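Local coordinates for protein DUTPase (Staphylococcus phage 11, PDB 4GV8) that catalyses the hydrolysis of dUTP to dUMP and pyrophosphate as a homotrimeric jelly-roll enzyme, and has a second, moonlighting role, at residues H72-E76 / I90-A96; V35-P39 / I120-G124; V58-S63 / I75-I80. All blocks are in the same frame, centred on the assembly; numbering follows the deposited sequence.

Contact 1 of 3, residues H72-E76 / I90-A96; sequences HLVIE and INIKNDA. With MG (magnesium ion), chain H.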
ATOM      1  N   HIS B  72       1.538  -5.100  14.209  1.00 39.15           N
ATOM      2  CA  HIS B  72       0.890  -5.893  13.144  1.00 39.58           C
ATOM      3  C   HIS B  72      -0.253  -5.210  12.513  1.00 38.16           C
ATOM      4  O   HIS B  72      -0.992  -5.840  11.728  1.00 40.68           O
ATOM      5  CB  HIS B  72       0.426  -7.212  13.753  1.00 41.61           C
ATOM      6  CG  HIS B  72       1.566  -8.100  14.098  1.00 40.22           C
ATOM      7  ND1 HIS B  72       2.357  -8.658  13.145  1.00 41.92           N
ATOM      8  CD2 HIS B  72       2.092  -8.476  15.337  1.00 51.73           C
ATOM      9  CE1 HIS B  72       3.285  -9.408  13.746  1.00 48.77           C
ATOM     10  NE2 HIS B  72       3.134  -9.285  15.095  1.00 46.06           N
ATOM     11  N   LEU B  73      -0.448  -3.940  12.878  1.00 38.42           N
ATOM     12  CA  LEU B  73      -1.572  -3.157  12.388  1.00 37.68           C
ATOM     13  C   LEU B  73      -1.261  -2.616  11.008  1.00 36.96           C
ATOM     14  O   LEU B  73      -0.375  -1.764  10.857  1.00 38.90           O
ATOM     15  CB  LEU B  73      -1.879  -2.042  13.346  1.00 39.75           C
ATOM     16  CG  LEU B  73      -2.370  -2.430  14.742  1.00 40.59           C
ATOM     17  CD1 LEU B  73      -2.494  -1.137  15.542  1.00 35.97           C
ATOM     18  CD2 LEU B  73      -3.690  -3.227  14.728  1.00 37.14           C
ATOM     19  N   VAL B  74      -1.971  -3.162  10.011  1.00 39.26           N
ATOM     20  CA  VAL B  74      -1.771  -2.878   8.583  1.00 36.48           C
ATOM     21  C   VAL B  74      -2.975  -2.036   8.157  1.00 36.40           C
ATOM     22  O   VAL B  74      -4.128  -2.468   8.221  1.00 39.53           O
ATOM     23  CB  VAL B  74      -1.690  -4.168   7.695  1.00 40.12           C
ATOM     24  CG1 VAL B  74      -1.500  -3.839   6.198  1.00 33.91           C
ATOM     25  CG2 VAL B  74      -0.590  -5.131   8.164  1.00 35.10           C
ATOM     26  N   ILE B  75      -2.684  -0.826   7.690  1.00 37.52           N
ATOM     27  CA  ILE B  75      -3.640   0.048   7.115  1.00 36.83           C
ATOM     28  C   ILE B  75      -3.508   0.014   5.583  1.00 38.87           C
ATOM     29  O   ILE B  75      -2.421   0.304   5.038  1.00 37.91           O
ATOM     30  CB  ILE B  75      -3.483   1.523   7.638  1.00 37.01           C
ATOM     31  CG1 ILE B  75      -3.722   1.561   9.177  1.00 38.54           C
ATOM     32  CG2 ILE B  75      -4.360   2.505   6.815  1.00 30.60           C
ATOM     33  CD1 ILE B  75      -3.277   2.842   9.873  1.00 38.47           C
ATOM     34  N   GLU B  76      -4.635  -0.280   4.920  1.00 38.55           N
ATOM     35  CA  GLU B  76      -4.742  -0.159   3.478  1.00 40.84           C
ATOM     36  C   GLU B  76      -4.993   1.311   3.183  1.00 41.11           C
ATOM     37  O   GLU B  76      -6.010   1.903   3.601  1.00 42.79           O
ATOM     38  CB  GLU B  76      -5.872  -1.013   2.923  1.00 39.55           C
ATOM     39  CG  GLU B  76      -6.031  -0.806   1.408  1.00 41.56           C
ATOM     40  CD  GLU B  76      -4.924  -1.481   0.583  1.00 44.69           C
ATOM     41  OE1 GLU B  76      -5.004  -1.437  -0.652  1.00 45.52           O
ATOM     42  OE2 GLU B  76      -3.973  -2.074   1.150  1.00 41.92           O
ATOM     43  N   ILE B  90     -10.488   4.595   8.628  1.00 44.17           N
ATOM     44  CA  ILE B  90      -9.185   3.936   8.550  1.00 42.74           C
ATOM     45  C   ILE B  90      -9.349   2.382   8.444  1.00 42.34           C
ATOM     46  O   ILE B  90      -9.794   1.712   9.390  1.00 42.56           O
ATOM     47  CB  ILE B  90      -8.315   4.297   9.772  1.00 39.79           C
ATOM     48  CG1 ILE B  90      -7.955   5.812   9.784  1.00 43.60           C
ATOM     49  CG2 ILE B  90      -7.020   3.464   9.784  1.00 41.52           C
ATOM     50  CD1 ILE B  90      -7.388   6.363  11.104  1.00 37.82           C
ATOM     51  N   ASN B  91      -8.985   1.867   7.273  1.00 39.59           N
ATOM     52  CA  ASN B  91      -9.135   0.487   6.837  1.00 40.94           C
ATOM     53  C   ASN B  91      -7.953  -0.358   7.350  1.00 38.32           C
ATOM     54  O   ASN B  91      -6.874  -0.338   6.751  1.00 40.82           O
ATOM     55  CB  ASN B  91      -9.169   0.515   5.299  1.00 45.74           C
ATOM     56  CG  ASN B  91      -9.654  -0.782   4.652  1.00 44.17           C
ATOM     57  OD1 ASN B  91      -9.885  -1.806   5.310  1.00 44.31           O
ATOM     58  ND2 ASN B  91      -9.805  -0.735   3.317  1.00 45.96           N
ATOM     59  N   ILE B  92      -8.190  -1.109   8.434  1.00 38.18           N
ATOM     60  CA  ILE B  92      -7.155  -1.771   9.276  1.00 38.59           C
ATOM     61  C   ILE B  92      -7.391  -3.271   9.403  1.00 37.67           C
ATOM     62  O   ILE B  92      -8.517  -3.727   9.266  1.00 42.16           O
ATOM     63  CB  ILE B  92      -7.022  -1.054  10.637  1.00 43.16           C
ATOM     64  CG1 ILE B  92      -5.598  -1.127  11.166  1.00 43.58           C
ATOM     65  CG2 ILE B  92      -8.042  -1.505  11.696  1.00 41.73           C
ATOM     66  CD1 ILE B  92      -5.362  -0.071  12.214  1.00 39.88           C
ATOM     67  N   LYS B  93      -6.288  -4.028   9.525  1.00 37.39           N
ATOM     68  CA  LYS B  93      -6.246  -5.439   9.841  1.00 36.31           C
ATOM     69  C   LYS B  93      -5.135  -5.639  10.895  1.00 37.81           C
ATOM     70  O   LYS B  93      -4.055  -5.023  10.812  1.00 37.30           O
ATOM     71  CB  LYS B  93      -5.902  -6.277   8.605  1.00 36.61           C
ATOM     72  CG  LYS B  93      -5.737  -7.754   8.934  1.00 35.16           C
ATOM     73  CD  LYS B  93      -5.632  -8.603   7.700  1.00 36.84           C
ATOM     74  CE  LYS B  93      -5.524 -10.076   8.061  1.00 37.71           C
ATOM     75  NZ  LYS B  93      -5.136 -10.993   6.952  1.00 34.46           N
ATOM     76  N   ASN B  94      -5.381  -6.492  11.878  1.00 40.18           N
ATOM     77  CA  ASN B  94      -4.293  -7.035  12.680  1.00 39.74           C
ATOM     78  C   ASN B  94      -3.814  -8.261  11.940  1.00 42.63           C
ATOM     79  O   ASN B  94      -4.519  -9.295  11.941  1.00 43.30           O
ATOM     80  CB  ASN B  94      -4.795  -7.357  14.088  1.00 40.54           C
ATOM     81  CG  ASN B  94      -3.705  -7.887  15.003  1.00 38.83           C
ATOM     82  OD1 ASN B  94      -2.628  -8.187  14.529  1.00 36.91           O
ATOM     83  ND2 ASN B  94      -4.035  -8.106  16.317  1.00 36.71           N
ATOM     84  N   ASP B  95      -2.655  -8.149  11.265  1.00 38.62           N
ATOM     85  CA  ASP B  95      -2.118  -9.275  10.475  1.00 39.51           C
ATOM     86  C   ASP B  95      -1.193 -10.259  11.267  1.00 40.30           C
ATOM     87  O   ASP B  95      -0.509 -11.127  10.665  1.00 37.38           O
ATOM     88  CB  ASP B  95      -1.420  -8.808   9.187  1.00 37.29           C
ATOM     89  CG  ASP B  95      -1.395  -9.896   8.169  1.00 41.68           C
ATOM     90  OD1 ASP B  95      -2.336 -10.733   8.222  1.00 42.34           O
ATOM     91  OD2 ASP B  95      -0.481  -9.975   7.350  1.00 37.77           O
ATOM     92  N   ALA B  96      -1.187 -10.149  12.602  1.00 41.16           N
ATOM     93  CA  ALA B  96      -0.555 -11.193  13.441  1.00 42.23           C
ATOM     94  C   ALA B  96      -1.310 -12.501  13.258  1.00 42.69           C
ATOM     95  O   ALA B  96      -2.525 -12.515  12.951  1.00 41.51           O
ATOM     96  CB  ALA B  96      -0.479 -10.812  14.925  1.00 39.34           C
TER
HETATM   97 MG    MG H 203      -1.044 -12.147   6.343  1.00 25.77          MG
HETATM   98  O   HOH W   1      -7.593   3.546   5.326  1.00 34.85           O
HETATM   99  O   HOH W   2      -8.522   1.573   2.201  1.00 40.57           O
HETATM  100  O   HOH W   3      -0.530 -12.930   8.577  1.00 37.68           O
HETATM  101  O   HOH W   4      -3.030 -13.547   6.923  1.00 38.07           O
HETATM  102  O   HOH W   5      -0.072 -14.455   5.817  1.00 37.03           O
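The imidazole of His-72 lies over the methyl of Ala-96 in a CH-pi contact: Ala-96 CB is 3.6 Å from the ring centroid, 21° off the ring normal. Asn-94 OD1 accepts from Ala-96 N at 3.1 Å, an Asx turn, while Asn-94 ND2 hydrogen-bonds to Gly-124 O. Asp-95 N donates to His-72 O (2.9 Å). The backbones then run antiparallel, their short axes 149° apart and 4.7 Å at closest. Val-74 and Lys-93 form a hydrogen-bonded pair (Val-74 N to Lys-93 O 2.9 Å, Lys-93 N to Val-74 O 3.0 Å), and Glu-76 N reaches Asn-91 O at 2.9 Å. A water then bridges Glu-76 O and Asn-91 N, 2.9 Å from each. Leu-73, Ile-75 and Ile-92 share one face, where Ile-75 CG1 meets Ile-92 CD1 at 3.8 Å. Asp-95 OD2 binds magnesium at 2.5 Å and accepts a hydrogen bond from Lys-93 NZ of the third subunit; Asp-95 of both neighbouring subunits also binds the ion, so this turn helps form a trimeric metal site. Lys-93 NZ forms a salt bridge with Asp-95 OD1 (3.1 Å) and another with Asp-95 of the second subunit. The segments belong to the hairpin of strands 73-80 and 89-94, flanked in the main sheet by strands 57-63 and 42-46, while Leu-134 of strand 133-141 and Leu-37 of strand 35-37 pack on its Ile-92 face.

Contact 2 of 3, residues V35-P39 / I120-G124; sequences VVLEP and IRQYG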
ATOM      1  N   VAL B  35     -11.248   0.429  20.171  1.00 50.82           N
ATOM      2  CA  VAL B  35     -11.596  -0.898  19.692  1.00 48.90           C
ATOM      3  C   VAL B  35     -10.436  -1.887  19.907  1.00 50.28           C
ATOM      4  O   VAL B  35      -9.250  -1.557  19.702  1.00 45.22           O
ATOM      5  CB  VAL B  35     -12.090  -0.852  18.215  1.00 55.28           C
ATOM      6  CG1 VAL B  35     -11.031  -0.308  17.301  1.00 48.42           C
ATOM      7  CG2 VAL B  35     -12.563  -2.223  17.719  1.00 54.27           C
ATOM      8  N   VAL B  36     -10.807  -3.084  20.388  1.00 48.54           N
ATOM      9  CA  VAL B  36      -9.907  -4.217  20.510  1.00 47.92           C
ATOM     10  C   VAL B  36      -9.878  -4.935  19.159  1.00 43.98           C
ATOM     11  O   VAL B  36     -10.912  -5.151  18.550  1.00 43.81           O
ATOM     12  CB  VAL B  36     -10.360  -5.182  21.651  1.00 48.53           C
ATOM     13  CG1 VAL B  36      -9.483  -6.424  21.684  1.00 49.11           C
ATOM     14  CG2 VAL B  36     -10.262  -4.451  22.986  1.00 53.18           C
ATOM     15  N   LEU B  37      -8.686  -5.253  18.684  1.00 44.73           N
ATOM     16  CA  LEU B  37      -8.499  -5.930  17.407  1.00 44.83           C
ATOM     17  C   LEU B  37      -7.508  -7.105  17.586  1.00 43.68           C
ATOM     18  O   LEU B  37      -6.302  -6.914  17.805  1.00 40.83           O
ATOM     19  CB  LEU B  37      -8.020  -4.916  16.349  1.00 46.45           C
ATOM     20  CG  LEU B  37      -8.294  -5.220  14.858  1.00 51.13           C
ATOM     21  CD1 LEU B  37      -9.818  -5.310  14.604  1.00 44.45           C
ATOM     22  CD2 LEU B  37      -7.630  -4.146  13.979  1.00 47.68           C
ATOM     23  N   GLU B  38      -8.036  -8.321  17.484  1.00 44.78           N
ATOM     24  CA  GLU B  38      -7.266  -9.527  17.754  1.00 43.82           C
ATOM     25  C   GLU B  38      -6.652 -10.045  16.443  1.00 44.60           C
ATOM     26  O   GLU B  38      -7.042  -9.608  15.356  1.00 43.98           O
ATOM     27  CB  GLU B  38      -8.192 -10.558  18.414  1.00 47.76           C
ATOM     28  CG  GLU B  38      -8.858 -10.022  19.686  1.00 47.09           C
ATOM     29  CD  GLU B  38      -8.885 -11.001  20.866  1.00 47.29           C
ATOM     30  OE1 GLU B  38      -8.543 -12.190  20.684  1.00 52.37           O
ATOM     31  OE2 GLU B  38      -9.254 -10.549  21.995  1.00 49.35           O
ATOM     32  N   PRO B  39      -5.666 -10.954  16.534  1.00 44.77           N
ATOM     33  CA  PRO B  39      -5.015 -11.441  15.313  1.00 42.45           C
ATOM     34  C   PRO B  39      -5.990 -11.864  14.232  1.00 43.61           C
ATOM     35  O   PRO B  39      -7.009 -12.569  14.483  1.00 41.58           O
ATOM     36  CB  PRO B  39      -4.187 -12.622  15.793  1.00 43.77           C
ATOM     37  CG  PRO B  39      -3.894 -12.312  17.237  1.00 46.40           C
ATOM     38  CD  PRO B  39      -5.052 -11.527  17.751  1.00 43.09           C
ATOM     39  N   ILE B 120      -8.453 -10.949  30.021  1.00 48.16           N
ATOM     40  CA  ILE B 120      -7.207 -11.688  29.740  1.00 50.24           C
ATOM     41  C   ILE B 120      -7.368 -12.178  28.325  1.00 47.95           C
ATOM     42  O   ILE B 120      -8.223 -13.035  28.040  1.00 44.05           O
ATOM     43  CB  ILE B 120      -6.942 -12.791  30.767  1.00 52.31           C
ATOM     44  CG1 ILE B 120      -7.151 -12.210  32.204  1.00 53.79           C
ATOM     45  CG2 ILE B 120      -5.526 -13.288  30.632  1.00 48.62           C
ATOM     46  CD1 ILE B 120      -7.246 -13.252  33.299  1.00 53.52           C
ATOM     47  N   ARG B 121      -6.611 -11.552  27.427  1.00 47.78           N
ATOM     48  CA  ARG B 121      -6.879 -11.613  25.993  1.00 50.51           C
ATOM     49  C   ARG B 121      -5.775 -12.367  25.283  1.00 51.31           C
ATOM     50  O   ARG B 121      -4.652 -12.454  25.773  1.00 47.17           O
ATOM     51  CB  ARG B 121      -6.974 -10.208  25.367  1.00 52.14           C
ATOM     52  CG  ARG B 121      -8.143  -9.417  25.855  1.00 51.40           C
ATOM     53  CD  ARG B 121      -8.536  -8.301  24.925  1.00 53.10           C
ATOM     54  NE  ARG B 121      -9.729  -7.616  25.419  1.00 46.95           N
ATOM     55  CZ  ARG B 121     -10.986  -8.031  25.259  1.00 52.53           C
ATOM     56  NH1 ARG B 121     -11.285  -9.160  24.591  1.00 48.61           N
ATOM     57  NH2 ARG B 121     -11.967  -7.298  25.795  1.00 55.71           N
ATOM     58  N   GLN B 122      -6.137 -12.931  24.129  1.00 52.19           N
ATOM     59  CA  GLN B 122      -5.212 -13.651  23.284  1.00 51.08           C
ATOM     60  C   GLN B 122      -3.984 -12.764  22.909  1.00 52.06           C
ATOM     61  O   GLN B 122      -4.129 -11.604  22.484  1.00 44.18           O
ATOM     62  CB  GLN B 122      -5.905 -14.089  21.990  1.00 53.69           C
ATOM     63  CG  GLN B 122      -7.010 -15.116  22.132  1.00 65.38           C
ATOM     64  CD  GLN B 122      -7.573 -15.575  20.796  1.00 68.78           C
ATOM     65  OE1 GLN B 122      -6.936 -15.408  19.736  1.00 90.41           O
ATOM     66  NE2 GLN B 122      -8.756 -16.196  20.841  1.00 78.11           N
ATOM     67  N   TYR B 123      -2.798 -13.367  23.004  1.00 52.03           N
ATOM     68  CA  TYR B 123      -1.536 -12.687  22.785  1.00 51.86           C
ATOM     69  C   TYR B 123      -1.499 -12.232  21.310  1.00 47.40           C
ATOM     70  O   TYR B 123      -1.870 -13.000  20.416  1.00 47.93           O
ATOM     71  CB  TYR B 123      -0.317 -13.637  23.160  1.00 57.86           C
ATOM     72  CG  TYR B 123       1.043 -12.913  23.125  1.00 54.31           C
ATOM     73  CD1 TYR B 123       1.467 -12.122  24.202  1.00 64.62           C
ATOM     74  CD2 TYR B 123       1.852 -12.934  21.994  1.00 63.27           C
ATOM     75  CE1 TYR B 123       2.682 -11.418  24.172  1.00 63.31           C
ATOM     76  CE2 TYR B 123       3.076 -12.233  21.944  1.00 67.25           C
ATOM     77  CZ  TYR B 123       3.491 -11.480  23.042  1.00 67.85           C
ATOM     78  OH  TYR B 123       4.697 -10.793  23.022  1.00 76.11           O
ATOM     79  N   GLY B 124      -1.105 -10.975  21.062  1.00 48.73           N
ATOM     80  CA  GLY B 124      -1.105 -10.407  19.694  1.00 42.91           C
ATOM     81  C   GLY B 124      -2.302  -9.479  19.418  1.00 46.47           C
ATOM     82  O   GLY B 124      -2.423  -8.864  18.335  1.00 42.24           O
TER
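Val-36 turns toward segment 120-124 and lies over one face of the Arg-121 guanidinium, its CG1 3.9 Å from Arg-121 CD. Leu-37 points its side chain the other way, onto Ile-92, while Leu-37 O, 4.4 Å from Gly-124 O, shares with it the donor Asn-94 ND2. The two elements belong to different small sheets: strand 35-37 pairs with 126-128 and strand 120-122 with 103-104, the latter probably within the species-specific insert. They meet without backbone pairing, through side chains of 35-39 against side chains and backbone of 120-124, with end-to-end directions 53° apart. Glu-38 reaches the edge of the guanidinium in a salt bridge, Glu-38 OE2 to Arg-121 NH1, long at 3.6 Å, while Asp-118 forms a second one with Arg-121 NH2. Pro-39 fits against the turn backbone, CG 3.8 Å from Tyr-123 O and CD 3.8 Å from Gly-124 O. An ideal CB on Gly-124 would sit 3.2 Å from Pro-39 CG, and at phi/psi 102/-4° it would also jam against the carbonyl O of Tyr-123.

Contact 3 of 3, residues V58-S63 / I75-I80; sequences VGLLTS and IETGKI. With DUP (2'-deoxyuridine 5'-alpha,beta-imido-triphosphate), chain J.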
ATOM      1  N   VAL B  58      -6.312  14.345  -4.749  1.00 41.38           N
ATOM      2  CA  VAL B  58      -6.745  13.140  -4.058  1.00 42.03           C
ATOM      3  C   VAL B  58      -6.051  13.078  -2.686  1.00 44.80           C
ATOM      4  O   VAL B  58      -4.867  13.501  -2.536  1.00 40.42           O
ATOM      5  CB  VAL B  58      -6.449  11.882  -4.853  1.00 39.39           C
ATOM      6  CG1 VAL B  58      -4.902  11.581  -4.924  1.00 35.08           C
ATOM      7  CG2 VAL B  58      -7.252  10.736  -4.278  1.00 42.55           C
ATOM      8  N   GLY B  59      -6.811  12.640  -1.690  1.00 38.88           N
ATOM      9  CA  GLY B  59      -6.242  12.399  -0.404  1.00 39.71           C
ATOM     10  C   GLY B  59      -5.831  10.926  -0.336  1.00 38.88           C
ATOM     11  O   GLY B  59      -6.500  10.009  -0.845  1.00 39.47           O
ATOM     12  N   LEU B  60      -4.709  10.700   0.300  1.00 41.22           N
ATOM     13  CA  LEU B  60      -4.212   9.354   0.579  1.00 41.34           C
ATOM     14  C   LEU B  60      -4.176   9.187   2.077  1.00 40.18           C
ATOM     15  O   LEU B  60      -3.359   9.807   2.790  1.00 37.33           O
ATOM     16  CB  LEU B  60      -2.827   9.198   0.003  1.00 43.54           C
ATOM     17  CG  LEU B  60      -2.734   9.424  -1.517  1.00 44.86           C
ATOM     18  CD1 LEU B  60      -1.239   9.456  -1.848  1.00 41.91           C
ATOM     19  CD2 LEU B  60      -3.535   8.354  -2.289  1.00 41.52           C
ATOM     20  N   LEU B  61      -5.101   8.376   2.556  1.00 36.93           N
ATOM     21  CA  LEU B  61      -5.216   8.118   3.951  1.00 38.98           C
ATOM     22  C   LEU B  61      -4.377   6.858   4.233  1.00 38.93           C
ATOM     23  O   LEU B  61      -4.728   5.742   3.835  1.00 41.35           O
ATOM     24  CB  LEU B  61      -6.708   7.930   4.313  1.00 43.38           C
ATOM     25  CG  LEU B  61      -7.066   7.617   5.757  1.00 42.29           C
ATOM     26  CD1 LEU B  61      -6.630   8.760   6.653  1.00 43.21           C
ATOM     27  CD2 LEU B  61      -8.559   7.295   5.864  1.00 41.34           C
ATOM     28  N   THR B  62      -3.281   7.053   4.955  1.00 41.46           N
ATOM     29  CA  THR B  62      -2.164   6.153   4.870  1.00 41.04           C
ATOM     30  C   THR B  62      -1.465   5.934   6.211  1.00 39.71           C
ATOM     31  O   THR B  62      -1.650   6.665   7.202  1.00 42.85           O
ATOM     32  CB  THR B  62      -1.201   6.696   3.764  1.00 40.39           C
ATOM     33  OG1 THR B  62      -0.371   5.617   3.291  1.00 36.96           O
ATOM     34  CG2 THR B  62      -0.407   7.911   4.224  1.00 38.15           C
ATOM     35  N   SER B  63      -0.679   4.892   6.252  1.00 39.08           N
ATOM     36  CA  SER B  63      -0.011   4.468   7.485  1.00 36.56           C
ATOM     37  C   SER B  63       1.065   5.477   7.946  1.00 37.49           C
ATOM     38  O   SER B  63       1.607   6.256   7.133  1.00 37.71           O
ATOM     39  CB  SER B  63       0.670   3.109   7.244  1.00 35.37           C
ATOM     40  OG  SER B  63       1.810   3.257   6.327  1.00 40.90           O
ATOM     41  N   ILE B  75      -2.684  -0.826   7.690  1.00 37.52           N
ATOM     42  CA  ILE B  75      -3.640   0.048   7.115  1.00 36.83           C
ATOM     43  C   ILE B  75      -3.508   0.014   5.583  1.00 38.87           C
ATOM     44  O   ILE B  75      -2.421   0.304   5.038  1.00 37.91           O
ATOM     45  CB  ILE B  75      -3.483   1.523   7.638  1.00 37.01           C
ATOM     46  CG1 ILE B  75      -3.722   1.561   9.177  1.00 38.54           C
ATOM     47  CG2 ILE B  75      -4.360   2.505   6.815  1.00 30.60           C
ATOM     48  CD1 ILE B  75      -3.277   2.842   9.873  1.00 38.47           C
ATOM     49  N   GLU B  76      -4.635  -0.280   4.920  1.00 38.55           N
ATOM     50  CA  GLU B  76      -4.742  -0.159   3.478  1.00 40.84           C
ATOM     51  C   GLU B  76      -4.993   1.311   3.183  1.00 41.11           C
ATOM     52  O   GLU B  76      -6.010   1.903   3.601  1.00 42.79           O
ATOM     53  CB  GLU B  76      -5.872  -1.013   2.923  1.00 39.55           C
ATOM     54  CG  GLU B  76      -6.031  -0.806   1.408  1.00 41.56           C
ATOM     55  CD  GLU B  76      -4.924  -1.481   0.583  1.00 44.69           C
ATOM     56  OE1 GLU B  76      -5.004  -1.437  -0.652  1.00 45.52           O
ATOM     57  OE2 GLU B  76      -3.973  -2.074   1.150  1.00 41.92           O
ATOM     58  N   THR B  77      -4.060   1.910   2.482  1.00 39.95           N
ATOM     59  CA  THR B  77      -4.175   3.302   2.006  1.00 39.76           C
ATOM     60  C   THR B  77      -5.512   3.539   1.267  1.00 42.49           C
ATOM     61  O   THR B  77      -5.892   2.824   0.332  1.00 42.19           O
ATOM     62  CB  THR B  77      -2.920   3.679   1.151  1.00 38.87           C
ATOM     63  OG1 THR B  77      -1.740   3.619   1.996  1.00 43.59           O
ATOM     64  CG2 THR B  77      -3.004   5.063   0.514  1.00 40.59           C
ATOM     65  N   GLY B  78      -6.226   4.523   1.775  1.00 38.99           N
ATOM     66  CA  GLY B  78      -7.504   4.942   1.247  1.00 43.25           C
ATOM     67  C   GLY B  78      -7.327   6.100   0.324  1.00 40.46           C
ATOM     68  O   GLY B  78      -6.605   7.058   0.617  1.00 41.83           O
ATOM     69  N   LYS B  79      -7.985   6.000  -0.816  1.00 42.69           N
ATOM     70  CA  LYS B  79      -8.024   7.100  -1.791  1.00 43.41           C
ATOM     71  C   LYS B  79      -9.285   7.885  -1.488  1.00 42.07           C
ATOM     72  O   LYS B  79     -10.407   7.370  -1.610  1.00 44.01           O
ATOM     73  CB  LYS B  79      -7.999   6.550  -3.217  1.00 41.29           C
ATOM     74  CG  LYS B  79      -6.642   5.966  -3.619  1.00 53.96           C
ATOM     75  CD  LYS B  79      -6.044   4.755  -2.831  1.00 47.03           C
ATOM     76  CE  LYS B  79      -6.865   3.462  -3.002  1.00 52.34           C
ATOM     77  NZ  LYS B  79      -6.235   2.259  -2.386  1.00 48.73           N
ATOM     78  N   ILE B  80      -9.098   9.120  -1.056  1.00 44.70           N
ATOM     79  CA  ILE B  80     -10.205   9.988  -0.635  1.00 47.15           C
ATOM     80  C   ILE B  80     -10.533  10.968  -1.797  1.00 46.75           C
ATOM     81  O   ILE B  80      -9.715  11.840  -2.112  1.00 43.05           O
ATOM     82  CB  ILE B  80      -9.860  10.808   0.669  1.00 46.95           C
ATOM     83  CG1 ILE B  80      -9.191   9.924   1.739  1.00 45.14           C
ATOM     84  CG2 ILE B  80     -11.106  11.558   1.208  1.00 44.46           C
ATOM     85  CD1 ILE B  80      -9.953   8.634   2.115  1.00 39.22           C
TER
HETATM   86  O4  DUP J 201      -9.600   3.880   3.432  1.00 41.64           O
HETATM   87  C4  DUP J 201     -10.647   4.618   2.980  1.00 43.88           C
HETATM   88  C5  DUP J 201     -10.987   4.638   1.638  1.00 40.66           C
HETATM   89  C6  DUP J 201     -12.019   5.401   1.213  1.00 40.58           C
HETATM   90  N3  DUP J 201     -11.335   5.431   3.799  1.00 40.94           N
HETATM   91  C2  DUP J 201     -12.409   6.133   3.369  1.00 44.92           C
HETATM   92  O2  DUP J 201     -13.097   6.830   4.278  1.00 40.32           O
HETATM   93  N1  DUP J 201     -12.763   6.133   2.068  1.00 47.31           N
HETATM   94  C1' DUP J 201     -13.893   6.921   1.561  1.00 42.49           C
HETATM   95  C2' DUP J 201     -13.414   8.166   0.807  1.00 41.98           C
HETATM   96  C3' DUP J 201     -13.616   7.810  -0.665  1.00 41.42           C
HETATM   97  O3' DUP J 201     -13.809   8.976  -1.462  1.00 42.77           O
HETATM   98  O4' DUP J 201     -14.674   6.147   0.601  1.00 43.97           O
HETATM   99  C4' DUP J 201     -14.786   6.825  -0.670  1.00 42.51           C
HETATM  100  C5' DUP J 201     -14.776   5.850  -1.847  1.00 44.30           C
HETATM  101  O5' DUP J 201     -13.508   5.168  -2.017  1.00 44.86           O
HETATM  102  PA  DUP J 201     -13.418   3.912  -2.989  1.00 44.76           P
HETATM  103  O1A DUP J 201     -13.786   4.452  -4.342  1.00 48.40           O
HETATM  104  O2A DUP J 201     -11.966   3.416  -2.673  1.00 46.72           O
HETATM  105  N3A DUP J 201     -14.513   2.716  -2.472  1.00 42.57           N
HETATM  106  PB  DUP J 201     -15.595   1.930  -3.528  1.00 46.05           P
HETATM  107  O1B DUP J 201     -15.150   2.132  -4.972  1.00 50.30           O
HETATM  108  O2B DUP J 201     -15.693   0.488  -3.015  1.00 51.11           O
HETATM  109  O3B DUP J 201     -16.985   2.773  -3.192  1.00 54.36           O
HETATM  110  PG  DUP J 201     -17.775   3.812  -4.172  1.00 54.73           P
HETATM  111  O2G DUP J 201     -18.727   2.931  -4.932  1.00 52.64           O
HETATM  112  O1G DUP J 201     -16.731   4.516  -5.050  1.00 53.57           O
HETATM  113  O3G DUP J 201     -18.386   4.834  -3.239  1.00 61.16           O
HETATM  114  O   HOH W   6      -1.302   2.541   4.376  1.00 38.51           O
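Thr-62 OG1 donates to Thr-77 OG1 at 2.7 Å and itself accepts from Lys-79 NZ of the third subunit. A water beside this pair accepts from Thr-77 OG1 (2.6 Å) and Ser-63 N (3.1 Å) and donates to Ile-75 O (2.6 Å). It fills the place where the register shifts: the CA of Thr-62 is nearest that of Thr-77, that of Ser-63 nearest Ile-75, leaving Glu-76 as the extra residue. Beyond the break, antiparallel pairing resumes, with axes 152° apart. Gly-59 and Ile-80 exchange bonds (Gly-59 N to Ile-80 O 3.0 Å, Ile-80 N to Gly-59 O 2.8 Å), as do Leu-61 and Gly-78 (Leu-61 N to Gly-78 O and Gly-78 N to Leu-61 O, both 2.8 Å). Lys-79 NZ folds back onto Thr-77 O (2.8 Å) and also bonds Thr-62 of the second subunit. Further out, Leu-61 CB packs on Ile-80 CD1 at 4.0 Å, and both side chains line the uracil: Ile-80 CD1 is 3.7 Å from DUP C2, Leu-61 CD2 3.9 Å from DUP N3. Gly-78 CA is 3.2 Å from DUP O4, and a CB there would clash at 2.1 Å. The chemistry thus implies two roles for one strand pair: on one face Leu-61 and Ile-80 give the base an apolar wall and Gly-78, having no side chain, leaves room for its O4, while hydroxyls and lysine tie the pair to neighbouring subunits.

Contacts 1 and 3 are buried in the same antiparallel sheet and share Ile-75 and Glu-76 on strand 73-80; Ile-90 CG1 packs on Leu-61 CD2 at 4.2 Å. Each relies on backbone hydrogen bonds and involves neighbouring subunits, but contact 1 reaches magnesium at one end and, through Asn-91, the nucleotide pocket at the other, while contact 3 faces the base. Contact 2 is only partly buried, its centre about 19 Å from that of the chain, and meets no other subunit; it rests on a long salt bridge and on Pro-39 packed against backbone. Asn-94 ND2, 2.7 Å from Gly-124 O, joins it to contact 1, yet its nearest atoms stay about 8 Å from contact 3.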